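Local structure of hypothetical protein PH1313 (1VBK) at residues Ala192-Leu197 / Tyr288-Leu293. The protein is of unknown function but probably binds RNA and ATP, as a THUMP-domain member of the ThiI family of tRNA modification and thiamine biosynthesis. Numbering follows the deposited sequence.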
loop_
_atom_site.group_PDB
_atom_site.type_symbol
_atom_site.label_atom_id
_atom_site.label_comp_id
_atom_site.label_asym_id
_atom_site.label_seq_id
_atom_site.Cartn_x
_atom_site.Cartn_y
_atom_site.Cartn_z
ATOM N N ALA A 192 -20.935 -4.383 6.034
ATOM C CA ALA A 192 -20.741 -3.107 6.719
ATOM C C ALA A 192 -20.030 -3.352 8.041
ATOM O O ALA A 192 -19.148 -2.582 8.430
ATOM C CB ALA A 192 -22.082 -2.423 6.958
ATOM N N LEU A 193 -20.417 -4.430 8.723
ATOM C CA LEU A 193 -19.815 -4.806 10.000
ATOM C C LEU A 193 -18.375 -5.249 9.765
ATOM O O LEU A 193 -17.492 -5.001 10.588
ATOM C CB LEU A 193 -20.606 -5.947 10.651
ATOM C CG LEU A 193 -20.048 -6.489 11.972
ATOM C CD1 LEU A 193 -19.970 -5.371 13.010
ATOM C CD2 LEU A 193 -20.934 -7.616 12.471
ATOM N N ALA A 194 -18.148 -5.907 8.632
ATOM C CA ALA A 194 -16.814 -6.367 8.269
ATOM C C ALA A 194 -15.903 -5.146 8.138
ATOM O O ALA A 194 -14.771 -5.148 8.614
ATOM C CB ALA A 194 -16.869 -7.127 6.946
ATOM N N ILE A 195 -16.411 -4.106 7.485
ATOM C CA ILE A 195 -15.651 -2.873 7.297
ATOM C C ILE A 195 -15.394 -2.192 8.635
ATOM O O ILE A 195 -14.293 -1.718 8.899
ATOM C CB ILE A 195 -16.397 -1.911 6.353
ATOM C CG1 ILE A 195 -16.388 -2.499 4.936
ATOM C CG2 ILE A 195 -15.749 -0.526 6.386
ATOM C CD1 ILE A 195 -17.205 -1.729 3.923
ATOM N N PHE A 196 -16.415 -2.158 9.484
ATOM C CA PHE A 196 -16.279 -1.544 10.798
ATOM C C PHE A 196 -15.153 -2.222 11.584
ATOM O O PHE A 196 -14.309 -1.551 12.177
ATOM C CB PHE A 196 -17.613 -1.642 11.558
ATOM C CG PHE A 196 -17.567 -1.084 12.956
ATOM C CD1 PHE A 196 -17.035 -1.831 14.003
ATOM C CD2 PHE A 196 -18.046 0.195 13.223
ATOM C CE1 PHE A 196 -16.979 -1.313 15.299
ATOM C CE2 PHE A 196 -17.996 0.725 14.516
ATOM C CZ PHE A 196 -17.460 -0.034 15.556
ATOM N N LEU A 197 -15.134 -3.552 11.568
ATOM C CA LEU A 197 -14.115 -4.311 12.288
ATOM C C LEU A 197 -12.695 -4.037 11.791
ATOM O O LEU A 197 -11.750 -4.011 12.579
ATOM C CB LEU A 197 -14.416 -5.809 12.195
ATOM C CG LEU A 197 -15.708 -6.267 12.882
ATOM C CD1 LEU A 197 -16.015 -7.711 12.507
ATOM C CD2 LEU A 197 -15.566 -6.118 14.388
ATOM N N TYR A 288 -11.460 -11.561 5.323
ATOM C CA TYR A 288 -12.818 -11.907 5.722
ATOM C C TYR A 288 -12.923 -11.832 7.244
ATOM O O TYR A 288 -12.826 -12.846 7.937
ATOM C CB TYR A 288 -13.135 -13.327 5.261
ATOM C CG TYR A 288 -12.771 -13.603 3.821
ATOM C CD1 TYR A 288 -13.576 -13.149 2.776
ATOM C CD2 TYR A 288 -11.622 -14.326 3.501
ATOM C CE1 TYR A 288 -13.249 -13.413 1.445
ATOM C CE2 TYR A 288 -11.284 -14.594 2.174
ATOM C CZ TYR A 288 -12.105 -14.134 1.156
ATOM O OH TYR A 288 -11.776 -14.391 -0.154
ATOM N N PRO A 289 -13.132 -10.624 7.783
ATOM C CA PRO A 289 -13.244 -10.413 9.229
ATOM C C PRO A 289 -14.244 -11.318 9.948
ATOM O O PRO A 289 -13.969 -11.806 11.043
ATOM C CB PRO A 289 -13.639 -8.941 9.331
ATOM C CG PRO A 289 -13.021 -8.337 8.120
ATOM C CD PRO A 289 -13.335 -9.360 7.056
ATOM N N LEU A 290 -15.400 -11.539 9.331
ATOM C CA LEU A 290 -16.442 -12.357 9.945
ATOM C C LEU A 290 -16.091 -13.838 10.024
ATOM O O LEU A 290 -16.775 -14.608 10.699
ATOM C CB LEU A 290 -17.765 -12.160 9.201
ATOM C CG LEU A 290 -18.227 -10.697 9.105
ATOM C CD1 LEU A 290 -19.563 -10.615 8.385
ATOM C CD2 LEU A 290 -18.337 -10.101 10.498
ATOM N N ILE A 291 -15.024 -14.234 9.339
ATOM C CA ILE A 291 -14.579 -15.620 9.358
ATOM C C ILE A 291 -13.296 -15.751 10.176
ATOM O O ILE A 291 -13.136 -16.700 10.946
ATOM C CB ILE A 291 -14.307 -16.150 7.926
ATOM C CG1 ILE A 291 -15.613 -16.203 7.129
ATOM C CG2 ILE A 291 -13.666 -17.532 7.989
ATOM C CD1 ILE A 291 -15.440 -16.662 5.687
ATOM N N ALA A 292 -12.394 -14.785 10.017
ATOM C CA ALA A 292 -11.108 -14.804 10.711
ATOM C C ALA A 292 -11.133 -14.372 12.176
ATOM O O ALA A 292 -10.347 -14.872 12.981
ATOM C CB ALA A 292 -10.097 -13.955 9.946
ATOM N N LEU A 293 -12.019 -13.445 12.527
ATOM C CA LEU A 293 -12.089 -12.972 13.909
ATOM C C LEU A 293 -12.970 -13.869 14.788
ATOM O O LEU A 293 -13.961 -14.434 14.321
ATOM C CB LEU A 293 -12.590 -11.522 13.940
ATOM C CG LEU A 293 -11.766 -10.523 13.108
ATOM C CD1 LEU A 293 -12.329 -9.119 13.269
ATOM C CD2 LEU A 293 -10.309 -10.559 13.541
#
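Mainly apolar side chains join one flank of helix 189-200 to the short turn of helix 289-292. The first follows strand 181-185, the second edge strand 286-287, of a five-stranded parallel sheet of order 3-2-1-4-5, consistent with the Rossmann-like HUP fold of ThiI proteins. Leu197 is the hub: its CD1 meets Leu290 CD2 at 3.9 Å, the side chains crossing at about a right angle, and Leu293 CD1 at 4.0 Å, where they run past each other in opposite directions. Leu290 CD2 also touches Leu193 CD2 at 4.1 Å, the two side chains crossing obliquely. The backbones come closest at Ala194 and Pro289, CA to CA 5.5 Å, with Ala194 CB 4.2 Å from Pro289 CD, while Pro289 CG packs 3.7 Å from Ala194 O. Within the turn, the carbonyl O of Tyr288, at the N-cap, accepts from both Ile291 N and Ala292 N; CB of Tyr288 points away from 192-197, and its OH is hydrogen-bonded to Asp278 OD1. Helix 295-305 extends the apolar layer, Val301 touching Leu197. With no polar bond between the segments, their cohesion rests on the fit and burial of leucine methyls, the Ala194 methyl and a proline ring.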